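Local coordinates for protein arylesterase (Sulfolobus solfataricus, PDB 5L2P) that hydrolyses aromatic esters, p-nitrophenyl fatty acid esters and organophosphates such as paraoxon, as a serine esterase of the alpha/beta hydrolase fold, at residues Y120-A125 with E221-N226; S230-E235 with A261-E266. All coordinates share one frame; numbering follows the deposited sequence.

Contact 1 (Y120-A125 with E221-N226); sequences YKFPTA and EKDLYN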
loop_
_atom_site.group_PDB
_atom_site.type_symbol
_atom_site.label_atom_id
_atom_site.label_comp_id
_atom_site.label_asym_id
_atom_site.label_seq_id
_atom_site.Cartn_x
_atom_site.Cartn_y
_atom_site.Cartn_z
ATOM N N TYR A 120 35.994 6.922 11.361
ATOM C CA TYR A 120 35.420 6.982 12.697
ATOM C C TYR A 120 34.062 6.297 12.694
ATOM O O TYR A 120 33.113 6.746 12.033
ATOM C CB TYR A 120 35.268 8.420 13.138
ATOM C CG TYR A 120 36.581 9.139 13.234
ATOM C CD1 TYR A 120 37.102 9.832 12.119
ATOM C CD2 TYR A 120 37.321 9.129 14.417
ATOM C CE1 TYR A 120 38.299 10.506 12.195
ATOM C CE2 TYR A 120 38.534 9.795 14.497
ATOM C CZ TYR A 120 39.016 10.491 13.391
ATOM O OH TYR A 120 40.220 11.169 13.472
ATOM N N LYS A 121 33.990 5.190 13.413
ATOM C CA LYS A 121 32.823 4.355 13.399
ATOM C C LYS A 121 31.813 4.856 14.420
ATOM O O LYS A 121 32.136 5.699 15.268
ATOM C CB LYS A 121 33.193 2.904 13.708
ATOM C CG LYS A 121 33.835 2.190 12.524
ATOM C CD LYS A 121 33.866 0.689 12.747
ATOM C CE LYS A 121 34.513 0.003 11.577
ATOM N NZ LYS A 121 33.526 -0.252 10.500
ATOM N N PHE A 122 30.585 4.334 14.315
ATOM C CA PHE A 122 29.589 4.499 15.343
ATOM C C PHE A 122 30.204 4.198 16.722
ATOM O O PHE A 122 30.937 3.225 16.865
ATOM C CB PHE A 122 28.416 3.549 15.064
ATOM C CG PHE A 122 27.405 3.485 16.164
ATOM C CD1 PHE A 122 26.364 4.385 16.232
ATOM C CD2 PHE A 122 27.495 2.494 17.137
ATOM C CE1 PHE A 122 25.417 4.300 17.255
ATOM C CE2 PHE A 122 26.553 2.408 18.168
ATOM C CZ PHE A 122 25.515 3.315 18.231
ATOM N N PRO A 123 29.893 5.009 17.741
ATOM C CA PRO A 123 28.943 6.131 17.775
ATOM C C PRO A 123 29.560 7.552 17.632
ATOM O O PRO A 123 28.961 8.508 18.097
ATOM C CB PRO A 123 28.311 5.963 19.169
ATOM C CG PRO A 123 29.464 5.513 19.989
ATOM C CD PRO A 123 30.382 4.693 19.089
ATOM N N THR A 124 30.709 7.680 16.976
ATOM C CA THR A 124 31.444 8.947 16.926
ATOM C C THR A 124 30.614 10.085 16.365
ATOM O O THR A 124 30.486 11.127 16.999
ATOM C CB THR A 124 32.729 8.819 16.061
ATOM O OG1 THR A 124 33.549 7.753 16.537
ATOM C CG2 THR A 124 33.575 10.110 16.093
ATOM N N ALA A 125 30.008 9.876 15.196
ATOM C CA ALA A 125 29.099 10.886 14.582
ATOM C C ALA A 125 27.981 11.357 15.509
ATOM O O ALA A 125 27.656 12.550 15.543
ATOM C CB ALA A 125 28.472 10.354 13.297
ATOM N N GLU A 221 27.804 -6.573 14.595
ATOM C CA GLU A 221 26.374 -6.833 14.517
ATOM C C GLU A 221 25.574 -6.445 15.786
ATOM O O GLU A 221 24.364 -6.228 15.705
ATOM C CB GLU A 221 26.109 -8.289 14.139
ATOM C CG GLU A 221 26.407 -9.339 15.213
ATOM C CD GLU A 221 27.871 -9.779 15.286
ATOM O OE1 GLU A 221 28.796 -8.963 14.929
ATOM O OE2 GLU A 221 28.086 -10.944 15.712
ATOM N N LYS A 222 26.236 -6.348 16.939
ATOM C CA LYS A 222 25.566 -5.965 18.189
ATOM C C LYS A 222 25.042 -4.535 18.161
ATOM O O LYS A 222 24.109 -4.209 18.899
ATOM C CB LYS A 222 26.488 -6.112 19.409
ATOM C CG LYS A 222 27.161 -7.470 19.541
ATOM C CD LYS A 222 27.795 -7.670 20.916
ATOM C CE LYS A 222 28.918 -8.704 20.835
ATOM N NZ LYS A 222 29.459 -9.151 22.156
ATOM N N ASP A 223 25.685 -3.677 17.352
ATOM C CA ASP A 223 25.255 -2.276 17.168
ATOM C C ASP A 223 23.926 -2.150 16.441
ATOM O O ASP A 223 23.269 -1.123 16.571
ATOM C CB ASP A 223 26.304 -1.467 16.373
ATOM C CG ASP A 223 27.551 -1.218 17.142
ATOM O OD1 ASP A 223 27.474 -1.212 18.402
ATOM O OD2 ASP A 223 28.611 -1.033 16.484
ATOM N N LEU A 224 23.555 -3.165 15.662
ATOM C CA LEU A 224 22.279 -3.151 14.938
ATOM C C LEU A 224 21.060 -2.908 15.840
ATOM O O LEU A 224 20.129 -2.256 15.417
ATOM C CB LEU A 224 22.085 -4.445 14.151
ATOM C CG LEU A 224 23.052 -4.759 13.028
ATOM C CD1 LEU A 224 22.741 -6.175 12.559
ATOM C CD2 LEU A 224 22.923 -3.732 11.902
ATOM N N TYR A 225 21.089 -3.383 17.073
ATOM C CA TYR A 225 19.957 -3.167 17.991
ATOM C C TYR A 225 20.226 -2.093 19.022
ATOM O O TYR A 225 19.460 -1.914 19.977
ATOM C CB TYR A 225 19.525 -4.471 18.688
ATOM C CG TYR A 225 20.598 -5.194 19.497
ATOM C CD1 TYR A 225 20.910 -4.818 20.803
ATOM C CD2 TYR A 225 21.249 -6.296 18.963
ATOM C CE1 TYR A 225 21.860 -5.505 21.524
ATOM C CE2 TYR A 225 22.199 -6.974 19.681
ATOM C CZ TYR A 225 22.506 -6.587 20.945
ATOM O OH TYR A 225 23.499 -7.347 21.575
ATOM N N ASN A 226 21.291 -1.335 18.809
ATOM C CA ASN A 226 21.585 -0.185 19.656
ATOM C C ASN A 226 20.617 0.938 19.295
ATOM O O ASN A 226 20.481 1.277 18.121
ATOM C CB ASN A 226 23.029 0.266 19.425
ATOM C CG ASN A 226 23.538 1.187 20.538
ATOM O OD1 ASN A 226 22.902 2.152 20.873
ATOM N ND2 ASN A 226 24.695 0.886 21.098
#
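F122 reaches across to D223 and N226 and carries the whole meeting of 120-125 with 221-226, structural packing of the turn leading into helix 124-138 against the connection before strand 242-248 of the alpha/beta hydrolase fold, away from the active site. Before it in the chain, K121 turns its ammonium group to the backbone oxygens of M216 and I218. Next comes F122 itself, whose CG stands anti to the backbone N (chi1 172°), a torsion that sends the ring out toward the other segment. One flank of the ring meets the carboxylate: CD2 of F122 lies 3.7 Å from CG of D223, with the two planes 61° apart, an oblique approach. The tip meets the amide: CZ of F122 is 3.7 Å from CG of N226, which sits at the ring edge; the amide plane is turned 77° from the ring. P123, joined to F122 by a cis peptide bond, folds back so that its CB lies 3.7 Å above one ring face, and it occupies the N-cap position, directly before helix 124-138. T124 then closes the turn, its N and OG1 both donating to O of K121, the hydroxyl at 2.8 Å. With an alanine at F122 the ring would be gone, which is likely to leave a gap beside D223 and N226 and part the two segments' only packing. No hydrogen bond spans them: D223 makes a salt bridge with R219, and N226 OD1 accepts from the backbone N of L228. A hydrocarbon ring therefore suits this buried place, asking no bond of a carboxylate and an amide oxygen already supplied with partners.

Contact 2 (S230-E235 with A261-E266); sequences SPLIAE and AYRLME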
loop_
_atom_site.group_PDB
_atom_site.type_symbol
_atom_site.label_atom_id
_atom_site.label_comp_id
_atom_site.label_asym_id
_atom_site.label_seq_id
_atom_site.Cartn_x
_atom_site.Cartn_y
_atom_site.Cartn_z
ATOM N N SER A 230 19.750 2.593 15.811
ATOM C CA SER A 230 18.376 2.321 15.371
ATOM C C SER A 230 17.393 2.804 16.385
ATOM O O SER A 230 16.895 2.015 17.193
ATOM C CB SER A 230 18.155 0.827 15.147
ATOM O OG SER A 230 18.794 0.390 13.954
ATOM N N PRO A 231 17.085 4.098 16.356
ATOM C CA PRO A 231 16.166 4.657 17.354
ATOM C C PRO A 231 14.749 4.043 17.360
ATOM O O PRO A 231 14.040 4.156 18.352
ATOM C CB PRO A 231 16.113 6.149 16.993
ATOM C CG PRO A 231 16.751 6.258 15.644
ATOM C CD PRO A 231 17.694 5.132 15.523
ATOM N N LEU A 232 14.349 3.414 16.264
ATOM C CA LEU A 232 13.043 2.790 16.204
ATOM C C LEU A 232 12.929 1.618 17.219
ATOM O O LEU A 232 11.843 1.312 17.676
ATOM C CB LEU A 232 12.752 2.325 14.773
ATOM C CG LEU A 232 11.294 2.040 14.461
ATOM C CD1 LEU A 232 10.400 3.261 14.605
ATOM C CD2 LEU A 232 11.189 1.475 13.056
ATOM N N ILE A 233 14.064 0.996 17.560
ATOM C CA ILE A 233 14.077 -0.140 18.455
ATOM C C ILE A 233 14.099 0.290 19.895
ATOM O O ILE A 233 14.106 -0.541 20.798
ATOM C CB ILE A 233 15.272 -1.095 18.167
ATOM C CG1 ILE A 233 14.907 -2.512 18.618
ATOM C CG2 ILE A 233 16.575 -0.642 18.815
ATOM C CD1 ILE A 233 15.975 -3.567 18.372
ATOM N N ALA A 234 14.104 1.587 20.137
ATOM C CA ALA A 234 14.078 2.093 21.512
ATOM C C ALA A 234 12.835 1.620 22.246
ATOM O O ALA A 234 11.737 1.641 21.705
ATOM C CB ALA A 234 14.133 3.606 21.518
ATOM N N GLU A 235 12.993 1.205 23.497
ATOM C CA GLU A 235 11.839 0.853 24.352
ATOM C C GLU A 235 10.915 2.020 24.565
ATOM O O GLU A 235 9.723 1.882 24.447
ATOM C CB GLU A 235 12.298 0.291 25.698
ATOM C CG GLU A 235 12.981 -1.058 25.563
ATOM C CD GLU A 235 13.192 -1.769 26.902
ATOM O OE1 GLU A 235 12.387 -1.556 27.849
ATOM O OE2 GLU A 235 14.160 -2.563 27.016
ATOM N N ALA A 261 7.514 8.189 13.075
ATOM C CA ALA A 261 6.578 9.260 13.322
ATOM C C ALA A 261 5.329 8.735 14.027
ATOM O O ALA A 261 4.837 9.363 14.948
ATOM C CB ALA A 261 6.202 9.933 12.026
ATOM N N TYR A 262 4.826 7.569 13.639
ATOM C CA TYR A 262 3.690 6.999 14.374
ATOM C C TYR A 262 4.060 6.621 15.805
ATOM O O TYR A 262 3.287 6.871 16.720
ATOM C CB TYR A 262 3.007 5.828 13.659
ATOM C CG TYR A 262 1.884 5.271 14.526
ATOM C CD1 TYR A 262 0.815 6.079 14.938
ATOM C CD2 TYR A 262 1.904 3.950 14.960
ATOM C CE1 TYR A 262 -0.192 5.576 15.758
ATOM C CE2 TYR A 262 0.904 3.428 15.767
ATOM C CZ TYR A 262 -0.138 4.251 16.184
ATOM O OH TYR A 262 -1.139 3.757 16.992
ATOM N N ARG A 263 5.233 6.035 15.993
ATOM C CA ARG A 263 5.698 5.692 17.324
ATOM C C ARG A 263 5.782 6.896 18.271
ATOM O O ARG A 263 5.476 6.776 19.475
ATOM C CB ARG A 263 7.050 4.970 17.275
ATOM C CG ARG A 263 6.912 3.508 16.915
ATOM C CD ARG A 263 6.588 2.627 18.107
ATOM N NE ARG A 263 7.727 2.406 19.001
ATOM C CZ ARG A 263 8.801 1.658 18.711
ATOM N NH1 ARG A 263 8.949 1.076 17.498
ATOM N NH2 ARG A 263 9.756 1.511 19.632
ATOM N N LEU A 264 6.225 8.030 17.742
ATOM C CA LEU A 264 6.235 9.272 18.502
ATOM C C LEU A 264 4.802 9.700 18.863
ATOM O O LEU A 264 4.558 10.074 19.981
ATOM C CB LEU A 264 6.907 10.384 17.715
ATOM C CG LEU A 264 8.434 10.222 17.509
ATOM C CD1 LEU A 264 8.952 11.314 16.567
ATOM C CD2 LEU A 264 9.275 10.232 18.779
ATOM N N MET A 265 3.868 9.655 17.907
ATOM C CA MET A 265 2.488 10.031 18.151
ATOM C C MET A 265 1.866 9.173 19.233
ATOM O O MET A 265 1.176 9.681 20.124
ATOM C CB MET A 265 1.649 9.872 16.903
ATOM C CG MET A 265 1.779 10.978 15.905
ATOM S SD MET A 265 0.860 10.559 14.386
ATOM C CE MET A 265 1.442 11.878 13.283
ATOM N N GLU A 266 2.111 7.877 19.143
ATOM C CA GLU A 266 1.630 6.940 20.121
ATOM C C GLU A 266 2.229 7.169 21.503
ATOM O O GLU A 266 1.557 6.892 22.508
ATOM C CB GLU A 266 1.964 5.557 19.634
ATOM C CG GLU A 266 1.220 4.446 20.320
ATOM C CD GLU A 266 1.640 3.096 19.763
ATOM O OE1 GLU A 266 2.363 3.081 18.701
ATOM O OE2 GLU A 266 1.224 2.063 20.369
#
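R263 reaches from helix 254-266 to the backbone of L232 and A234, tying the helix that follows strand 242-248 to the 3-10 turn in the connection before that strand, a structural contact away from the active site. Its CB points toward that turn, and CG makes a loose contact, 4.2 Å from CD1 of L232. From there the chain bends at chi2 (-84°) and again at chi3 (-74°), and this double bend brings the guanidinium round to the carbonyls. CZ lies 3.2 Å from O of L232. NH1 and NH2 each donate to that same backbone oxygen, both at 2.9 Å but with N-H...O angles near 121°, so both bonds are weak, two donors converging on one acceptor. NH1 also lies 3.9 Å from CD1 of L232. At the far end NH2 has O of A234 at the edge of the guanidinium, near its plane, at 2.9 Å. Leucine suits its place because its CD1 packs against CG and NH1 of the arginine while the side chain also touches Y187. L237 and, from the second subunit, P209 pack against R263 as well. With no carboxylate among its partners across this contact, the buried cation is met there by backbone carbonyl dipoles, which would be expected to offset part of its charge.

Both contacts are largely buried, yet the centre of each lies about 17 Å from the centre of the chain, away from the inferred catalytic residues, and around both the second subunit packs. They draw on one long connection between helix 212-217 and strand 242-248: contact 1 ties its early part to the turn leading into helix 124-138, contact 2 its later part to helix 254-266. Within that connection they also meet, O of L224 lying 3.3 Å from OG of S230 in a weak hydrogen bond. Their chemistry differs: 120-125 with 221-226 join through van der Waals packing of an aromatic ring, whereas 230-235 with 261-266 rely mainly on a cationic side chain and backbone oxygens.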